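Local coordinates for seryl-tRNA synthetase, cytoplasmic (Candida albicans, PDB 3QNE), which catalyses the two-step attachment of serine to tRNA(Ser), activating serine with ATP to Ser-AMP and then transferring it to the acceptor end of the tRNA, at the interface of chains A and B. Sequence-based numbering; all coordinates share one arbitrary frame. Chains: chain A/B, Seryl-tRNA synthetase, cytoplasmic.

Contact 1: the interface of chains A and B. Residues chain A 185, 189, 192-193, 274; chain B 189, 192-193, 196, 274.
A:Gln189 and B:Gln189 meet where the motif 1 helices, 183-200 of each chain, run antiparallel across the two-fold axis of this class II synthetase dimer. A:Tyr274 and B:Tyr274 approach from strand 269-278, the first strand of motif 2. A:Gln189 and B:Gln189 are each bent at the middle torsion (chi2 -66°). The bend turns the amide toward the two tyrosine tips, with NE2 modelled on that side. A:Gln189 NE2 is 2.7 Å from water 1 (159° at H). A:Tyr274 OH, the phenol, is 2.9 Å from the same water. B:Gln189 and B:Tyr274 treat water 2 in the same way. The two waters overlap and cannot both be present. They are better read as alternate positions of one water on the axis, shared by both glutamines and both tyrosines. The remaining water contacts should be taken with care. A:Gln189 and B:Tyr274 also approach tip to tip, with amide and ring planes 75° apart. Here A:Gln189 NE2 is 3.7 Å from B:Tyr274 CE2.

On the side of the water toward the helices the modelled amides do not pair well. A:Gln189 OE1 lies 2.9 Å from B:Gln189 OE1, and both are carbonyl oxygens. A:Gln189 OE1 is also 3.0 Å from B:Asn193 OD1, again acceptor against acceptor. The amides of A:Asn193 and B:Asn193 meet tip to tip, nitrogen against nitrogen. Exchanging N and O in either A:Asn193 or B:Asn193 might relieve part of this. The amide orientations on the axis are therefore doubtful.

A:Ile192 backs A:Tyr274, and its twin does so in chain B. The CG2 branch lies over one face of the ring, toward the rim. At the flank the contact becomes apolar. A:Val185 CG1, anti to its backbone N, touches B:Leu196 CD1 at 3.8 Å.

Contact 2: the interface of chains A and B. Residues chain A 207-210, 250-251, 254; chain B 178-180.
B:Phe179 is clamped by A:Pro210 and A:Tyr254, beside a short antiparallel bridge between strand 205-208 of chain A and strand 179-181 of chain B. A:Pro210 is the conserved proline of class II motif 1. Its CD lies over the centre of one B:Phe179 face, 3.7 Å from the ring centroid. A:Tyr254 takes the opposite face. It presents its CD1 edge over the ring centre, with the planes 71° apart. The CG of B:Phe179 lies beside its backbone N (chi1 -70°), which sends the ring across into chain A. Around the rim, A:Leu207 CG and A:Ala209 CA each come to 3.8 Å from B:Phe179 CD1. A:Leu207 CD2 in turn covers a face of the A:Tyr254 ring and supports it from within chain A.

The backbone bridge runs alongside. A:Gln208 N donates to B:Leu180 O at 2.9 Å, and B:Leu180 N donates to A:Gln208 O at 3.1 Å.

The opposite side is looser and includes a bridging water. Water 3 links A:Gln208 O to B:Tyr178 O, 2.7 Å from the latter. The extended A:Gln208 side chain lies side by side with B:Leu180, pointing the same way. Its OE1 meets B:Leu180 CD1 only at 3.9 Å. The site buries an aromatic plug from one subunit in the other and joins their strands, and so contributes to holding the homodimer together.

Contact 1: the interface of chains A and B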
# COMPACT_ATOMS: atom_id res chain seq x y z
N VAL A 185 -6.51 14.01 7.76
CA VAL A 185 -6.22 13.73 6.35
C VAL A 185 -5.53 14.95 5.73
O VAL A 185 -4.51 14.82 5.06
CB VAL A 185 -7.50 13.39 5.55
CG1 VAL A 185 -7.19 13.21 4.04
CG2 VAL A 185 -8.17 12.12 6.12
N GLN A 189 -1.73 15.13 4.02
CA GLN A 189 -1.52 15.61 2.64
C GLN A 189 -0.69 16.89 2.58
O GLN A 189 0.17 17.07 1.68
CB GLN A 189 -2.86 15.81 1.91
CG GLN A 189 -3.54 14.49 1.56
CD GLN A 189 -2.74 13.73 0.55
OE1 GLN A 189 -2.42 14.26 -0.52
NE2 GLN A 189 -2.35 12.51 0.89
N ILE A 192 2.91 15.88 3.00
CA ILE A 192 3.40 15.26 1.77
C ILE A 192 3.69 16.32 0.70
O ILE A 192 4.76 16.34 0.07
CB ILE A 192 2.35 14.25 1.24
CG1 ILE A 192 2.26 13.03 2.18
CG2 ILE A 192 2.70 13.82 -0.16
CD1 ILE A 192 1.03 12.17 1.93
N ASN A 193 2.74 17.22 0.47
CA ASN A 193 2.89 18.18 -0.63
C ASN A 193 3.91 19.28 -0.30
O ASN A 193 4.69 19.72 -1.16
CB ASN A 193 1.54 18.79 -0.98
CG ASN A 193 0.58 17.76 -1.60
OD1 ASN A 193 0.97 17.00 -2.47
ND2 ASN A 193 -0.66 17.76 -1.16
N TYR A 274 8.54 9.48 -2.61
CA TYR A 274 7.28 9.47 -1.85
C TYR A 274 6.63 8.11 -2.00
O TYR A 274 6.53 7.56 -3.12
CB TYR A 274 6.32 10.56 -2.34
CG TYR A 274 4.91 10.30 -1.84
CD1 TYR A 274 4.66 10.17 -0.46
CD2 TYR A 274 3.85 10.12 -2.72
CE1 TYR A 274 3.38 9.89 0.01
CE2 TYR A 274 2.56 9.85 -2.25
CZ TYR A 274 2.34 9.73 -0.89
OH TYR A 274 1.07 9.45 -0.41
N GLN B 189 -1.03 14.03 -7.07
CA GLN B 189 -1.36 14.74 -5.82
C GLN B 189 -2.41 15.83 -6.01
O GLN B 189 -3.30 16.02 -5.15
CB GLN B 189 -0.09 15.33 -5.17
CG GLN B 189 0.82 14.26 -4.58
CD GLN B 189 0.16 13.59 -3.41
OE1 GLN B 189 -0.28 14.26 -2.47
NE2 GLN B 189 0.01 12.28 -3.49
N ILE B 192 -5.75 14.11 -6.14
CA ILE B 192 -6.14 13.67 -4.80
C ILE B 192 -6.65 14.86 -3.96
O ILE B 192 -7.71 14.81 -3.34
CB ILE B 192 -4.93 13.00 -4.09
CG1 ILE B 192 -4.60 11.65 -4.76
CG2 ILE B 192 -5.22 12.81 -2.63
CD1 ILE B 192 -3.24 11.11 -4.37
N ASN B 193 -5.88 15.94 -3.94
CA ASN B 193 -6.23 17.06 -3.06
C ASN B 193 -7.43 17.86 -3.59
O ASN B 193 -8.29 18.31 -2.83
CB ASN B 193 -5.02 17.97 -2.87
CG ASN B 193 -3.90 17.28 -2.07
OD1 ASN B 193 -4.16 16.66 -1.06
ND2 ASN B 193 -2.68 17.42 -2.52
N LEU B 196 -10.44 15.72 -2.69
CA LEU B 196 -10.80 15.83 -1.26
C LEU B 196 -11.45 17.17 -0.97
O LEU B 196 -12.42 17.25 -0.24
CB LEU B 196 -9.56 15.68 -0.38
CG LEU B 196 -9.00 14.27 -0.36
CD1 LEU B 196 -7.66 14.24 0.37
CD2 LEU B 196 -10.04 13.35 0.31
N TYR B 274 -10.20 8.06 0.78
CA TYR B 274 -8.95 8.13 0.01
C TYR B 274 -8.06 6.97 0.42
O TYR B 274 -7.88 6.70 1.63
CB TYR B 274 -8.21 9.46 0.24
CG TYR B 274 -6.78 9.36 -0.22
CD1 TYR B 274 -6.48 9.01 -1.55
CD2 TYR B 274 -5.71 9.57 0.66
CE1 TYR B 274 -5.16 8.87 -1.97
CE2 TYR B 274 -4.39 9.45 0.23
CZ TYR B 274 -4.12 9.10 -1.09
OH TYR B 274 -2.82 8.96 -1.52
O HOH W 1 -1.34 10.87 -0.99
O HOH W 2 -0.72 10.90 -1.29

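Contact 2: the interface of chains A and B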
# COMPACT_ATOMS: atom_id res chain seq x y z
N LEU A 207 9.67 11.60 -7.04
CA LEU A 207 9.59 10.23 -7.54
C LEU A 207 8.66 9.44 -6.64
O LEU A 207 8.95 9.25 -5.48
CB LEU A 207 10.98 9.61 -7.53
CG LEU A 207 11.22 8.37 -8.39
CD1 LEU A 207 10.81 8.61 -9.86
CD2 LEU A 207 12.68 8.00 -8.28
N GLN A 208 7.53 8.99 -7.17
CA GLN A 208 6.61 8.19 -6.37
C GLN A 208 6.84 6.75 -6.71
O GLN A 208 6.68 6.34 -7.87
CB GLN A 208 5.15 8.56 -6.61
CG GLN A 208 4.18 7.60 -5.90
CD GLN A 208 2.76 8.11 -5.96
OE1 GLN A 208 2.53 9.30 -6.13
NE2 GLN A 208 1.80 7.21 -5.83
N ALA A 209 7.26 5.98 -5.71
CA ALA A 209 7.68 4.60 -5.93
C ALA A 209 6.55 3.60 -5.74
O ALA A 209 5.65 3.83 -4.94
CB ALA A 209 8.86 4.25 -4.99
N PRO A 210 6.60 2.48 -6.46
CA PRO A 210 5.65 1.38 -6.23
C PRO A 210 5.94 0.84 -4.85
O PRO A 210 7.09 0.93 -4.44
CB PRO A 210 6.03 0.34 -7.29
CG PRO A 210 7.40 0.68 -7.70
CD PRO A 210 7.56 2.17 -7.53
N PRO A 250 12.92 0.68 -3.29
CA PRO A 250 12.78 0.69 -4.76
C PRO A 250 13.59 1.82 -5.44
O PRO A 250 14.11 1.66 -6.55
CB PRO A 250 11.26 0.86 -4.99
CG PRO A 250 10.75 1.59 -3.70
CD PRO A 250 11.64 0.95 -2.60
N ILE A 251 13.72 2.95 -4.78
CA ILE A 251 14.43 4.05 -5.41
C ILE A 251 15.93 3.74 -5.49
O ILE A 251 16.61 4.12 -6.45
CB ILE A 251 14.16 5.40 -4.72
CG1 ILE A 251 12.68 5.81 -4.93
CG2 ILE A 251 15.13 6.46 -5.30
CD1 ILE A 251 12.25 7.12 -4.19
N TYR A 254 16.37 2.04 -8.60
CA TYR A 254 15.90 2.75 -9.79
C TYR A 254 16.96 2.77 -10.89
O TYR A 254 16.65 2.57 -12.07
CB TYR A 254 15.53 4.18 -9.40
CG TYR A 254 14.81 5.03 -10.44
CD1 TYR A 254 13.48 4.81 -10.77
CD2 TYR A 254 15.46 6.11 -11.04
CE1 TYR A 254 12.81 5.64 -11.69
CE2 TYR A 254 14.81 6.95 -11.94
CZ TYR A 254 13.48 6.70 -12.26
OH TYR A 254 12.87 7.52 -13.16
N TYR B 178 5.31 0.75 -12.24
CA TYR B 178 5.67 2.09 -12.67
C TYR B 178 6.08 2.98 -11.51
O TYR B 178 5.61 2.81 -10.38
CB TYR B 178 4.50 2.75 -13.44
CG TYR B 178 3.27 3.01 -12.58
CD1 TYR B 178 3.05 4.26 -12.02
CD2 TYR B 178 2.32 2.01 -12.34
CE1 TYR B 178 1.92 4.51 -11.22
CE2 TYR B 178 1.21 2.24 -11.53
CZ TYR B 178 1.01 3.50 -10.98
OH TYR B 178 -0.09 3.74 -10.18
N PHE B 179 6.97 3.93 -11.79
CA PHE B 179 7.14 5.07 -10.90
C PHE B 179 6.42 6.24 -11.54
O PHE B 179 6.36 6.31 -12.77
CB PHE B 179 8.61 5.47 -10.82
CG PHE B 179 9.50 4.49 -10.11
CD1 PHE B 179 10.05 4.82 -8.87
CD2 PHE B 179 9.81 3.26 -10.68
CE1 PHE B 179 10.91 3.92 -8.20
CE2 PHE B 179 10.66 2.35 -10.03
CZ PHE B 179 11.21 2.68 -8.80
N LEU B 180 5.93 7.18 -10.74
CA LEU B 180 5.54 8.50 -11.27
C LEU B 180 6.74 9.42 -11.05
O LEU B 180 7.48 9.23 -10.11
CB LEU B 180 4.31 9.04 -10.52
CG LEU B 180 3.03 8.23 -10.75
CD1 LEU B 180 1.87 8.80 -9.90
CD2 LEU B 180 2.64 8.20 -12.25
O HOH W 3 4.29 4.34 -8.59

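The C-alpha centres of contact 1 and contact 2 are about 17 Å apart. They are tied together by motif 1: its helix 183-200 forms the core of contact 1, and strand 205-208 and the following proline supply part of the chain A side of contact 2, the rest coming from helix 248-254. In chain B, strand 179-181 of contact 2 runs just ahead of that same helix. Contact 1 lies on the two-fold axis and is largely polar; contact 2 lies off it, is mainly apolar, and occurs twice. Together they likely help set the relative placement of the subunits, across which the tRNA binds.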